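Local atomic coordinates of peroxiredoxin 6 (Arenicola marina, PDB entry 2V2G), a protein that probably reduces hydrogen peroxide and organic hydroperoxides to water and alcohols as a thiol-specific peroxidase of the peroxiredoxin family, Prx6 subfamily. Residues A[34-39]-A[124-129]; A[67-72]-A[97-102]; A[51-56]-A[92-97]. The protein carries 1 engineered substitution. One frame throughout, in Å; residues are numbered along the deposited sequence.

Contact 1 of 3, residues A[34-39]-A[124-129]; sequences LFSHPR and PLTCRA. With BEZ (benzoic acid), chain E.
Arg128 reaches the bound benzoic acid from its extended chain: NH2 donates to carboxylate atom O2 at 2.9 Å, and the ligand oxygen lies at the edge of the guanidinium, near its plane. Pro38 crosses the arginine at about a right angle and sets CD over one face of that group, 3.5 Å from NH1. Glu48 forms a salt bridge with NH1, which also hydrogen-bonds to OG of Ser45, the engineered residue at the predicted peroxidatic position. With NH1 held by these two, and NH2 also bonded to Ala147 O, the guanidinium has little freedom to rotate, and its positive charge would probably stabilise an anion in this pocket. Thr42, Val44 and Ser45 supply further hydrogen bonds to the benzoic acid.

Behind this first shell, Ser36 ties the backbones together. Its N-H meets Ala129 O at 2.9 Å, in the carbonyl plane, while OG, held between the backbone N and carbonyl carbon (chi1 65°), accepts from Ala129 N at 3.0 Å and donates to Cys127 O at 2.9 Å from above the carbonyl plane. A water accepts from Thr126 N and donates to Pro38 O, and Leu125 CD2 packs 3.4 Å from Pro38 O. Strands 31-36 and 124-133 run antiparallel here in the central sheet of the thioredoxin fold, flanked by strands 64-70 and 139-145, with helix 43-54 against Phe35 and Pro38.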
ATOM      1  N   LEU A  34      -0.881 -11.553  -5.706  1.00 24.38           N
ATOM      2  CA  LEU A  34      -2.288 -11.601  -6.043  1.00 24.83           C
ATOM      3  C   LEU A  34      -2.847 -10.197  -6.030  1.00 25.54           C
ATOM      4  O   LEU A  34      -2.685  -9.485  -5.041  1.00 25.78           O
ATOM      5  CB  LEU A  34      -3.071 -12.490  -5.030  1.00 24.89           C
ATOM      6  CG  LEU A  34      -4.578 -12.553  -5.087  1.00 26.66           C
ATOM      7  CD1 LEU A  34      -4.973 -13.012  -6.457  1.00 30.03           C
ATOM      8  CD2 LEU A  34      -5.111 -13.571  -4.011  1.00 31.14           C
ATOM      9  N   PHE A  35      -3.492  -9.778  -7.110  1.00 24.20           N
ATOM     10  CA  PHE A  35      -4.038  -8.412  -7.159  1.00 25.09           C
ATOM     11  C   PHE A  35      -5.422  -8.462  -7.714  1.00 25.94           C
ATOM     12  O   PHE A  35      -5.714  -9.299  -8.588  1.00 29.11           O
ATOM     13  CB  PHE A  35      -3.139  -7.485  -7.945  1.00 26.14           C
ATOM     14  CG  PHE A  35      -2.955  -7.806  -9.379  1.00 26.02           C
ATOM     15  CD1 PHE A  35      -2.116  -8.829  -9.758  1.00 26.17           C
ATOM     16  CD2 PHE A  35      -3.540  -6.988 -10.345  1.00 27.98           C
ATOM     17  CE1 PHE A  35      -1.926  -9.152 -11.153  1.00 27.85           C
ATOM     18  CE2 PHE A  35      -3.321  -7.246 -11.699  1.00 28.16           C
ATOM     19  CZ  PHE A  35      -2.510  -8.309 -12.091  1.00 27.83           C
ATOM     20  N   SER A  36      -6.320  -7.658  -7.160  1.00 24.71           N
ATOM     21  CA  SER A  36      -7.696  -7.646  -7.595  1.00 23.70           C
ATOM     22  C   SER A  36      -8.041  -6.341  -8.316  1.00 24.07           C
ATOM     23  O   SER A  36      -7.343  -5.325  -8.226  1.00 25.29           O
ATOM     24  CB  SER A  36      -8.656  -7.836  -6.423  1.00 24.29           C
ATOM     25  OG  SER A  36      -8.563  -6.719  -5.542  1.00 25.60           O
ATOM     26  N   HIS A  37      -9.176  -6.386  -9.016  1.00 24.71           N
ATOM     27  CA  HIS A  37      -9.797  -5.229  -9.589  1.00 23.80           C
ATOM     28  C   HIS A  37     -11.324  -5.343  -9.574  1.00 23.76           C
ATOM     29  O   HIS A  37     -11.874  -6.438  -9.466  1.00 22.94           O
ATOM     30  CB  HIS A  37      -9.325  -4.985 -11.033  1.00 23.57           C
ATOM     31  CG  HIS A  37      -9.774  -6.053 -11.988  1.00 23.59           C
ATOM     32  ND1 HIS A  37      -9.110  -7.255 -12.117  1.00 25.33           N
ATOM     33  CD2 HIS A  37     -10.809  -6.096 -12.862  1.00 24.38           C
ATOM     34  CE1 HIS A  37      -9.757  -8.013 -12.998  1.00 24.64           C
ATOM     35  NE2 HIS A  37     -10.808  -7.348 -13.444  1.00 23.85           N
ATOM     36  N   PRO A  38     -12.028  -4.196  -9.597  1.00 24.00           N
ATOM     37  CA  PRO A  38     -13.495  -4.246  -9.371  1.00 24.36           C
ATOM     38  C   PRO A  38     -14.330  -4.961 -10.421  1.00 24.44           C
ATOM     39  O   PRO A  38     -15.164  -5.781 -10.071  1.00 24.86           O
ATOM     40  CB  PRO A  38     -13.880  -2.764  -9.200  1.00 24.81           C
ATOM     41  CG  PRO A  38     -12.605  -2.081  -8.867  1.00 28.05           C
ATOM     42  CD  PRO A  38     -11.518  -2.802  -9.579  1.00 25.37           C
ATOM     43  N   ARG A  39     -14.060  -4.706 -11.706  1.00 25.20           N
ATOM     44  CA  ARG A  39     -14.921  -5.191 -12.752  1.00 25.50           C
ATOM     45  C   ARG A  39     -14.130  -5.239 -14.060  1.00 24.65           C
ATOM     46  O   ARG A  39     -13.393  -4.334 -14.356  1.00 26.23           O
ATOM     47  CB  ARG A  39     -16.153  -4.248 -12.925  1.00 26.44           C
ATOM     48  CG  ARG A  39     -17.317  -4.896 -13.559  1.00 29.49           C
ATOM     49  CD  ARG A  39     -18.002  -5.654 -12.511  1.00 34.01           C
ATOM     50  NE  ARG A  39     -19.074  -6.499 -12.994  1.00 33.93           N
ATOM     51  CZ  ARG A  39     -20.330  -6.077 -13.159  1.00 37.01           C
ATOM     52  NH1 ARG A  39     -20.667  -4.800 -12.937  1.00 36.36           N
ATOM     53  NH2 ARG A  39     -21.246  -6.939 -13.588  1.00 35.94           N
ATOM     54  N   PRO A 124     -21.705  -7.078  -4.090  1.00 25.66           N
ATOM     55  CA  PRO A 124     -20.374  -6.525  -3.818  1.00 24.96           C
ATOM     56  C   PRO A 124     -19.335  -6.786  -4.921  1.00 24.10           C
ATOM     57  O   PRO A 124     -19.464  -7.764  -5.667  1.00 23.19           O
ATOM     58  CB  PRO A 124     -19.927  -7.232  -2.531  1.00 25.11           C
ATOM     59  CG  PRO A 124     -21.144  -7.706  -1.896  1.00 26.97           C
ATOM     60  CD  PRO A 124     -22.138  -7.959  -2.999  1.00 26.81           C
ATOM     61  N   LEU A 125     -18.297  -5.992  -4.940  1.00 22.92           N
ATOM     62  CA  LEU A 125     -17.208  -6.158  -5.875  1.00 22.72           C
ATOM     63  C   LEU A 125     -15.920  -5.900  -5.105  1.00 23.12           C
ATOM     64  O   LEU A 125     -15.931  -5.280  -4.023  1.00 23.34           O
ATOM     65  CB  LEU A 125     -17.299  -5.165  -7.019  1.00 22.44           C
ATOM     66  CG  LEU A 125     -18.448  -5.332  -8.011  1.00 23.21           C
ATOM     67  CD1 LEU A 125     -18.550  -4.027  -8.853  1.00 25.62           C
ATOM     68  CD2 LEU A 125     -18.205  -6.651  -8.863  1.00 24.53           C
ATOM     69  N   THR A 126     -14.818  -6.410  -5.608  1.00 22.47           N
ATOM     70  CA  THR A 126     -13.544  -6.161  -4.924  1.00 22.91           C
ATOM     71  C   THR A 126     -13.036  -4.747  -5.195  1.00 23.13           C
ATOM     72  O   THR A 126     -13.389  -4.134  -6.178  1.00 24.09           O
ATOM     73  CB  THR A 126     -12.431  -7.140  -5.323  1.00 24.13           C
ATOM     74  OG1 THR A 126     -12.161  -7.057  -6.730  1.00 26.96           O
ATOM     75  CG2 THR A 126     -12.801  -8.577  -5.036  1.00 24.55           C
ATOM     76  N   CYS A 127     -12.165  -4.274  -4.308  1.00 24.31           N
ATOM     77  CA  CYS A 127     -11.377  -3.067  -4.558  1.00 24.49           C
ATOM     78  C   CYS A 127     -10.129  -3.397  -5.407  1.00 25.33           C
ATOM     79  O   CYS A 127     -10.147  -4.371  -6.171  1.00 26.18           O
ATOM     80  CB  CYS A 127     -11.056  -2.417  -3.209  1.00 24.84           C
ATOM     81  SG  CYS A 127      -9.893  -3.347  -2.170  1.00 27.75           S
ATOM     82  N   ARG A 128      -9.102  -2.540  -5.350  1.00 24.60           N
ATOM     83  CA  ARG A 128      -7.860  -2.726  -6.034  1.00 24.08           C
ATOM     84  C   ARG A 128      -6.814  -3.146  -5.006  1.00 25.04           C
ATOM     85  O   ARG A 128      -6.043  -2.332  -4.454  1.00 24.24           O
ATOM     86  CB  ARG A 128      -7.476  -1.433  -6.723  1.00 22.88           C
ATOM     87  CG  ARG A 128      -8.384  -1.010  -7.843  1.00 22.79           C
ATOM     88  CD  ARG A 128      -7.908   0.204  -8.599  1.00 22.79           C
ATOM     89  NE  ARG A 128      -9.022   0.723  -9.383  1.00 25.49           N
ATOM     90  CZ  ARG A 128      -9.565   0.167 -10.462  1.00 25.05           C
ATOM     91  NH1 ARG A 128      -9.016  -0.880 -11.025  1.00 23.94           N
ATOM     92  NH2 ARG A 128     -10.705   0.637 -10.933  1.00 25.25           N
ATOM     93  N   ALA A 129      -6.888  -4.399  -4.582  1.00 25.19           N
ATOM     94  CA  ALA A 129      -6.028  -4.925  -3.519  1.00 24.47           C
ATOM     95  C   ALA A 129      -4.763  -5.545  -4.119  1.00 25.34           C
ATOM     96  O   ALA A 129      -4.805  -6.047  -5.220  1.00 24.44           O
ATOM     97  CB  ALA A 129      -6.820  -5.978  -2.659  1.00 25.79           C
TER
HETATM   98  C   BEZ E1222     -12.448   1.609 -13.516  1.00 26.04           C
HETATM   99  O1  BEZ E1222     -12.402   2.728 -14.201  1.00 25.23           O
HETATM  100  O2  BEZ E1222     -11.695   0.549 -13.612  1.00 19.05           O
HETATM  101  C1  BEZ E1222     -13.582   1.646 -12.559  1.00 27.89           C
HETATM  102  C2  BEZ E1222     -14.131   0.464 -12.099  1.00 28.83           C
HETATM  103  C3  BEZ E1222     -15.185   0.517 -11.230  1.00 29.04           C
HETATM  104  C4  BEZ E1222     -15.726   1.752 -10.872  1.00 29.46           C
HETATM  105  C5  BEZ E1222     -15.165   2.960 -11.308  1.00 31.69           C
HETATM  106  C6  BEZ E1222     -14.081   2.907 -12.178  1.00 29.12           C
HETATM  107  O   HOH W   1     -14.448  -7.688  -8.264  1.00 15.32           O

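Contact 2 of 3, residues A[67-72]-A[97-102]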
ATOM      1  N   ILE A  67      -0.971 -13.145 -10.380  1.00 22.33           N
ATOM      2  CA  ILE A  67      -2.344 -13.625 -10.528  1.00 23.32           C
ATOM      3  C   ILE A  67      -3.366 -12.538 -10.208  1.00 23.57           C
ATOM      4  O   ILE A  67      -3.236 -11.886  -9.215  1.00 24.07           O
ATOM      5  CB  ILE A  67      -2.638 -14.988  -9.776  1.00 23.17           C
ATOM      6  CG1 ILE A  67      -3.999 -15.528 -10.119  1.00 25.12           C
ATOM      7  CG2 ILE A  67      -2.489 -14.875  -8.278  1.00 23.30           C
ATOM      8  CD1 ILE A  67      -4.092 -17.115  -9.928  1.00 24.83           C
ATOM      9  N   ALA A  68      -4.285 -12.326 -11.168  1.00 23.32           N
ATOM     10  CA  ALA A  68      -5.349 -11.318 -11.044  1.00 24.42           C
ATOM     11  C   ALA A  68      -6.659 -11.949 -10.558  1.00 24.86           C
ATOM     12  O   ALA A  68      -6.803 -13.152 -10.550  1.00 24.81           O
ATOM     13  CB  ALA A  68      -5.516 -10.591 -12.345  1.00 24.99           C
ATOM     14  N   LEU A  69      -7.616 -11.099 -10.164  1.00 23.96           N
ATOM     15  CA  LEU A  69      -8.878 -11.495  -9.541  1.00 25.37           C
ATOM     16  C   LEU A  69      -9.908 -10.416  -9.661  1.00 23.95           C
ATOM     17  O   LEU A  69      -9.639  -9.254  -9.368  1.00 23.47           O
ATOM     18  CB  LEU A  69      -8.686 -11.805  -8.097  1.00 25.83           C
ATOM     19  CG  LEU A  69      -9.916 -12.345  -7.379  1.00 26.62           C
ATOM     20  CD1 LEU A  69      -9.448 -13.339  -6.322  1.00 27.85           C
ATOM     21  CD2 LEU A  69     -10.830 -11.213  -6.812  1.00 27.69           C
ATOM     22  N   SER A  70     -11.072 -10.782 -10.150  1.00 22.79           N
ATOM     23  CA  SER A  70     -12.285 -10.007  -9.913  1.00 23.19           C
ATOM     24  C   SER A  70     -13.485 -10.958  -9.702  1.00 22.71           C
ATOM     25  O   SER A  70     -13.388 -12.189  -9.835  1.00 23.68           O
ATOM     26  CB  SER A  70     -12.563  -9.040 -11.071  1.00 23.81           C
ATOM     27  OG  SER A  70     -13.242  -9.679 -12.185  1.00 26.82           O
ATOM     28  N   CYS A  71     -14.629 -10.389  -9.396  1.00 23.66           N
ATOM     29  CA  CYS A  71     -15.826 -11.239  -9.167  1.00 23.62           C
ATOM     30  C   CYS A  71     -16.544 -11.612 -10.476  1.00 24.77           C
ATOM     31  O   CYS A  71     -17.569 -12.253 -10.461  1.00 25.54           O
ATOM     32  CB  CYS A  71     -16.811 -10.672  -8.144  1.00 25.88           C
ATOM     33  SG  CYS A  71     -16.040 -10.275  -6.529  1.00 27.52           S
ATOM     34  N   ASP A  72     -15.989 -11.213 -11.609  1.00 25.37           N
ATOM     35  CA  ASP A  72     -16.592 -11.582 -12.892  1.00 26.11           C
ATOM     36  C   ASP A  72     -16.321 -13.051 -13.262  1.00 26.38           C
ATOM     37  O   ASP A  72     -15.480 -13.710 -12.658  1.00 26.86           O
ATOM     38  CB  ASP A  72     -16.037 -10.674 -13.987  1.00 26.88           C
ATOM     39  CG  ASP A  72     -16.439  -9.222 -13.780  1.00 30.22           C
ATOM     40  OD1 ASP A  72     -17.642  -8.908 -13.992  1.00 35.55           O
ATOM     41  OD2 ASP A  72     -15.551  -8.427 -13.361  1.00 32.07           O
ATOM     42  N   PRO A  97      -2.785 -15.674 -14.981  1.00 25.34           N
ATOM     43  CA  PRO A  97      -4.225 -16.054 -14.907  1.00 24.72           C
ATOM     44  C   PRO A  97      -5.090 -14.975 -14.238  1.00 24.38           C
ATOM     45  O   PRO A  97      -4.550 -14.115 -13.494  1.00 23.42           O
ATOM     46  CB  PRO A  97      -4.219 -17.296 -14.008  1.00 26.14           C
ATOM     47  CG  PRO A  97      -2.756 -17.617 -13.691  1.00 28.11           C
ATOM     48  CD  PRO A  97      -1.975 -16.373 -13.963  1.00 25.29           C
ATOM     49  N   ILE A  98      -6.408 -15.044 -14.472  1.00 22.80           N
ATOM     50  CA  ILE A  98      -7.376 -14.174 -13.759  1.00 23.72           C
ATOM     51  C   ILE A  98      -8.393 -15.089 -13.086  1.00 23.98           C
ATOM     52  O   ILE A  98      -9.017 -15.922 -13.760  1.00 24.09           O
ATOM     53  CB  ILE A  98      -8.116 -13.206 -14.692  1.00 24.78           C
ATOM     54  CG1 ILE A  98      -7.149 -12.516 -15.679  1.00 25.88           C
ATOM     55  CG2 ILE A  98      -8.860 -12.131 -13.856  1.00 23.53           C
ATOM     56  CD1 ILE A  98      -7.830 -11.460 -16.636  1.00 25.73           C
ATOM     57  N   ILE A  99      -8.523 -14.981 -11.778  1.00 21.37           N
ATOM     58  CA  ILE A  99      -9.445 -15.754 -10.951  1.00 23.11           C
ATOM     59  C   ILE A  99     -10.851 -15.172 -11.049  1.00 23.71           C
ATOM     60  O   ILE A  99     -10.994 -13.915 -11.069  1.00 23.80           O
ATOM     61  CB  ILE A  99      -8.991 -15.716  -9.505  1.00 22.97           C
ATOM     62  CG1 ILE A  99      -7.670 -16.443  -9.348  1.00 23.07           C
ATOM     63  CG2 ILE A  99     -10.122 -16.298  -8.545  1.00 22.94           C
ATOM     64  CD1 ILE A  99      -6.986 -16.127  -7.969  1.00 25.55           C
ATOM     65  N   ALA A 100     -11.859 -16.044 -11.103  1.00 24.80           N
ATOM     66  CA  ALA A 100     -13.284 -15.648 -11.134  1.00 24.44           C
ATOM     67  C   ALA A 100     -13.911 -15.873  -9.770  1.00 26.74           C
ATOM     68  O   ALA A 100     -14.262 -16.996  -9.492  1.00 29.70           O
ATOM     69  CB  ALA A 100     -14.050 -16.457 -12.176  1.00 25.71           C
ATOM     70  N   ASP A 101     -14.120 -14.826  -8.978  1.00 24.57           N
ATOM     71  CA  ASP A 101     -14.653 -14.947  -7.600  1.00 24.53           C
ATOM     72  C   ASP A 101     -16.159 -14.615  -7.557  1.00 23.64           C
ATOM     73  O   ASP A 101     -16.653 -13.704  -6.833  1.00 23.58           O
ATOM     74  CB  ASP A 101     -13.863 -14.014  -6.684  1.00 23.71           C
ATOM     75  CG  ASP A 101     -14.263 -14.145  -5.223  1.00 27.22           C
ATOM     76  OD1 ASP A 101     -14.507 -15.312  -4.736  1.00 26.46           O
ATOM     77  OD2 ASP A 101     -14.308 -13.084  -4.546  1.00 27.69           O
ATOM     78  N   GLU A 102     -16.938 -15.372  -8.320  1.00 23.18           N
ATOM     79  CA  GLU A 102     -18.344 -15.003  -8.509  1.00 23.28           C
ATOM     80  C   GLU A 102     -19.191 -15.109  -7.256  1.00 21.77           C
ATOM     81  O   GLU A 102     -20.218 -14.450  -7.143  1.00 23.38           O
ATOM     82  CB  GLU A 102     -18.944 -15.831  -9.638  1.00 22.70           C
ATOM     83  CG  GLU A 102     -18.213 -15.718 -10.992  1.00 25.18           C
ATOM     84  CD  GLU A 102     -18.803 -16.681 -11.989  1.00 29.63           C
ATOM     85  OE1 GLU A 102     -20.008 -16.523 -12.347  1.00 31.58           O
ATOM     86  OE2 GLU A 102     -18.084 -17.631 -12.371  1.00 33.84           O
TER
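Four backbone hydrogen bonds alternate along the parallel pairing of strands 64-70 and 98-100. Ala68 N donates to Pro97 O at 2.9 Å and Ala68 O accepts from Ile99 N at 2.8 Å; that second bond is almost straight at hydrogen (176°), though its donor sits above the carbonyl plane. Ser70 N reaches Ile99 O over a longer 3.3 Å, and Ser70 O takes Asp101 N at 2.9 Å. Beyond the strand ends, Asp101 turns its carboxylate to Leu106 N and Ala107 N, while Asp72 forms a salt bridge with Arg39.

Ile99 carries the packing on the face it shares with Leu69. Its CG2, anti to the backbone N, lies 3.8 Å from Leu69 CD1, and its CD1 meets Ile67 CD1 tip to tip at 3.6 Å, the two side chains crossing at about a right angle. An alanine in place of Ile99 would probably loosen this face, since the CD1 contact with Ile67 and the CG2 contact with Leu69 would go. On the opposite face, Ile98 CG2 rests 4.0 Å from Ala68 CB. The pair closes a beta-alpha-beta crossover: helix 74-88 packs on Ile98 and Ala100, and strand 31-36 flanks strand 64-70.

Contact 3 of 3, residues A[51-56]-A[92-97]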
ATOM      1  N   ARG A  51      -0.624  -2.471 -17.742  1.00 22.04           N
ATOM      2  CA  ARG A  51       0.645  -2.163 -17.122  1.00 22.00           C
ATOM      3  C   ARG A  51       1.371  -3.398 -16.609  1.00 21.44           C
ATOM      4  O   ARG A  51       2.599  -3.485 -16.715  1.00 22.40           O
ATOM      5  CB  ARG A  51       0.485  -1.100 -16.032  1.00 22.10           C
ATOM      6  CG  ARG A  51       1.776  -0.642 -15.440  1.00 21.44           C
ATOM      7  CD  ARG A  51       2.782  -0.134 -16.468  1.00 23.39           C
ATOM      8  NE  ARG A  51       3.981   0.485 -15.886  1.00 23.81           N
ATOM      9  CZ  ARG A  51       5.131   0.568 -16.515  1.00 24.67           C
ATOM     10  NH1 ARG A  51       5.246   0.073 -17.722  1.00 23.98           N
ATOM     11  NH2 ARG A  51       6.167   1.131 -15.900  1.00 23.27           N
ATOM     12  N   VAL A  52       0.630  -4.298 -15.956  1.00 22.02           N
ATOM     13  CA  VAL A  52       1.234  -5.533 -15.473  1.00 23.03           C
ATOM     14  C   VAL A  52       1.812  -6.366 -16.640  1.00 23.06           C
ATOM     15  O   VAL A  52       2.946  -6.850 -16.528  1.00 23.11           O
ATOM     16  CB  VAL A  52       0.272  -6.319 -14.569  1.00 23.89           C
ATOM     17  CG1 VAL A  52       0.926  -7.622 -14.110  1.00 23.84           C
ATOM     18  CG2 VAL A  52      -0.070  -5.463 -13.338  1.00 22.52           C
ATOM     19  N   ILE A  53       1.103  -6.472 -17.750  1.00 23.65           N
ATOM     20  CA  ILE A  53       1.681  -7.109 -18.967  1.00 22.65           C
ATOM     21  C   ILE A  53       3.007  -6.406 -19.351  1.00 23.60           C
ATOM     22  O   ILE A  53       4.023  -7.071 -19.585  1.00 21.85           O
ATOM     23  CB  ILE A  53       0.697  -7.152 -20.195  1.00 23.78           C
ATOM     24  CG1 ILE A  53      -0.578  -7.941 -19.789  1.00 23.60           C
ATOM     25  CG2 ILE A  53       1.467  -7.638 -21.514  1.00 22.33           C
ATOM     26  CD1 ILE A  53      -1.572  -8.005 -20.884  1.00 22.55           C
ATOM     27  N   GLN A  54       3.008  -5.053 -19.379  1.00 23.34           N
ATOM     28  CA  GLN A  54       4.217  -4.333 -19.716  1.00 22.91           C
ATOM     29  C   GLN A  54       5.400  -4.671 -18.799  1.00 22.29           C
ATOM     30  O   GLN A  54       6.546  -4.668 -19.264  1.00 23.53           O
ATOM     31  CB  GLN A  54       4.021  -2.816 -19.768  1.00 23.47           C
ATOM     32  CG  GLN A  54       3.063  -2.330 -20.823  1.00 22.15           C
ATOM     33  CD  GLN A  54       2.761  -0.840 -20.700  1.00 22.19           C
ATOM     34  OE1 GLN A  54       3.205  -0.166 -19.753  1.00 22.55           O
ATOM     35  NE2 GLN A  54       2.000  -0.326 -21.664  1.00 21.76           N
ATOM     36  N   LEU A  55       5.089  -4.944 -17.521  1.00 22.90           N
ATOM     37  CA  LEU A  55       6.085  -5.247 -16.515  1.00 23.62           C
ATOM     38  C   LEU A  55       6.325  -6.775 -16.311  1.00 23.67           C
ATOM     39  O   LEU A  55       7.020  -7.156 -15.355  1.00 24.17           O
ATOM     40  CB  LEU A  55       5.655  -4.611 -15.175  1.00 24.45           C
ATOM     41  CG  LEU A  55       5.685  -3.087 -15.154  1.00 24.22           C
ATOM     42  CD1 LEU A  55       5.019  -2.554 -13.831  1.00 24.67           C
ATOM     43  CD2 LEU A  55       7.139  -2.632 -15.252  1.00 25.17           C
ATOM     44  N   GLU A  56       5.760  -7.651 -17.141  1.00 24.48           N
ATOM     45  CA  GLU A  56       5.768  -9.077 -16.805  1.00 26.07           C
ATOM     46  C   GLU A  56       7.217  -9.626 -16.680  1.00 25.76           C
ATOM     47  O   GLU A  56       7.505 -10.386 -15.746  1.00 27.51           O
ATOM     48  CB  GLU A  56       4.917  -9.877 -17.813  1.00 28.46           C
ATOM     49  CG  GLU A  56       5.641 -10.612 -18.882  1.00 33.46           C
ATOM     50  CD  GLU A  56       6.233 -11.964 -18.422  1.00 40.05           C
ATOM     51  OE1 GLU A  56       5.692 -12.599 -17.457  1.00 45.12           O
ATOM     52  OE2 GLU A  56       7.224 -12.393 -19.049  1.00 48.66           O
ATOM     53  N   GLY A  92       0.887 -11.061 -27.698  1.00 31.44           N
ATOM     54  CA  GLY A  92       1.173 -12.391 -27.167  1.00 31.29           C
ATOM     55  C   GLY A  92       0.157 -12.805 -26.135  1.00 32.10           C
ATOM     56  O   GLY A  92      -0.685 -12.007 -25.722  1.00 32.17           O
ATOM     57  N   ASP A  93       0.247 -14.045 -25.683  1.00 31.81           N
ATOM     58  CA  ASP A  93      -0.745 -14.534 -24.739  1.00 32.66           C
ATOM     59  C   ASP A  93      -0.642 -13.811 -23.391  1.00 32.02           C
ATOM     60  O   ASP A  93       0.438 -13.375 -22.981  1.00 30.34           O
ATOM     61  CB  ASP A  93      -0.564 -16.023 -24.487  1.00 32.75           C
ATOM     62  CG  ASP A  93      -0.777 -16.870 -25.726  1.00 35.65           C
ATOM     63  OD1 ASP A  93      -1.377 -16.390 -26.735  1.00 36.11           O
ATOM     64  OD2 ASP A  93      -0.326 -18.040 -25.662  1.00 39.84           O
ATOM     65  N   MET A  94      -1.763 -13.769 -22.662  1.00 32.54           N
ATOM     66  CA  MET A  94      -1.779 -13.228 -21.327  1.00 32.99           C
ATOM     67  C   MET A  94      -0.715 -13.869 -20.486  1.00 32.80           C
ATOM     68  O   MET A  94      -0.618 -15.094 -20.451  1.00 33.80           O
ATOM     69  CB  MET A  94      -3.106 -13.485 -20.624  1.00 33.57           C
ATOM     70  CG  MET A  94      -4.193 -12.626 -21.106  1.00 34.99           C
ATOM     71  SD  MET A  94      -3.884 -10.900 -20.718  1.00 31.75           S
ATOM     72  CE  MET A  94      -4.458 -10.738 -19.030  1.00 30.45           C
ATOM     73  N   PRO A  95       0.096 -13.054 -19.823  1.00 31.66           N
ATOM     74  CA  PRO A  95       1.184 -13.634 -19.072  1.00 30.97           C
ATOM     75  C   PRO A  95       0.804 -14.123 -17.684  1.00 31.86           C
ATOM     76  O   PRO A  95       1.677 -14.670 -17.030  1.00 34.90           O
ATOM     77  CB  PRO A  95       2.186 -12.484 -18.991  1.00 32.20           C
ATOM     78  CG  PRO A  95       1.305 -11.267 -18.951  1.00 31.68           C
ATOM     79  CD  PRO A  95       0.107 -11.579 -19.772  1.00 32.06           C
ATOM     80  N   TYR A  96      -0.448 -13.919 -17.238  1.00 28.99           N
ATOM     81  CA  TYR A  96      -0.915 -14.336 -15.896  1.00 26.97           C
ATOM     82  C   TYR A  96      -2.403 -14.774 -15.921  1.00 25.70           C
ATOM     83  O   TYR A  96      -3.193 -14.292 -16.745  1.00 24.58           O
ATOM     84  CB  TYR A  96      -0.743 -13.216 -14.832  1.00 26.82           C
ATOM     85  CG  TYR A  96      -1.325 -11.883 -15.255  1.00 24.59           C
ATOM     86  CD1 TYR A  96      -2.679 -11.638 -15.170  1.00 28.28           C
ATOM     87  CD2 TYR A  96      -0.518 -10.902 -15.824  1.00 26.03           C
ATOM     88  CE1 TYR A  96      -3.235 -10.427 -15.636  1.00 27.24           C
ATOM     89  CE2 TYR A  96      -1.070  -9.669 -16.258  1.00 23.47           C
ATOM     90  CZ  TYR A  96      -2.414  -9.463 -16.189  1.00 27.66           C
ATOM     91  OH  TYR A  96      -2.966  -8.282 -16.625  1.00 26.65           O
ATOM     92  N   PRO A  97      -2.785 -15.674 -14.981  1.00 25.34           N
ATOM     93  CA  PRO A  97      -4.225 -16.054 -14.907  1.00 24.72           C
ATOM     94  C   PRO A  97      -5.090 -14.975 -14.238  1.00 24.38           C
ATOM     95  O   PRO A  97      -4.550 -14.115 -13.494  1.00 23.42           O
ATOM     96  CB  PRO A  97      -4.219 -17.296 -14.008  1.00 26.14           C
ATOM     97  CG  PRO A  97      -2.756 -17.617 -13.691  1.00 28.11           C
ATOM     98  CD  PRO A  97      -1.975 -16.373 -13.963  1.00 25.29           C
TER
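In this thioredoxin-fold domain, the C-terminal end of helix 43-54, the helix that carries the engineered Ser45 near its start, packs against the loop leading from helix 74-88 into strand 98-100. No hydrogen bond joins the two segments, and apolar side chains do most of the holding.

The aliphatic contacts centre on Ile53. Its CG1, anti to the carbonyl carbon (chi1 -59°), approaches Pro95 CD at 3.7 Å, the side chain crossing the pyrrolidine ring at about a right angle. One bond further out, CD1 meets the sulphur of Met94 at 3.7 Å. The methionine starts away from the helix, but bends at chi2 and chi3 fold its chain back and bring SD to the isoleucine tip. Val84, Ser88 and Val90 add to the surroundings of Ile53, so that its side chain is buried although Met94 and Pro95 are partly exposed.

The aromatic contact belongs to Tyr96. With CG between the backbone N and the carbonyl carbon (chi1 51°), the ring is directed at the helix. Val52 crosses it at about a right angle, CG1 3.6 Å from Tyr96 CE2, with Ile53 CG1 at 4.0 Å from the same CE2. Leu66 and Ala68 of strand 64-70 also touch the ring, which thus lies between helix 43-54 and the sheet.

Tyr96 OH hydrogen-bonds to Leu49 O of helix 43-54, securing the far end of the ring. Glu56, which starts helix 56-61, adds a contact of its own: its chain, bent at chi2, crosses Pro95 obliquely, with carboxylate atom OE1 3.8 Å from Pro95 CB.

Overall arrangement
Contacts 1 and 2 are buried and build neighbouring parts of one sheet, their centres about 8 Å apart; strand 31-36 of contact 1 lies beside strand 64-70 of contact 2, and a probable hydrogen bond from His37 N to Leu69 O joins them. Contact 3 is only partly buried, joining helix to loop, and shares Pro97 with contact 2. Chemistry follows place: backbone hydrogen bonds dominate contact 2, a serine side chain and a ligand-binding arginine mark contact 1 at the pocket, and contact 3 relies on apolar packing. Phe35 of contact 1 touches Val52 and Tyr96 of contact 3, while Ala68 of contact 2 meets the same tyrosine.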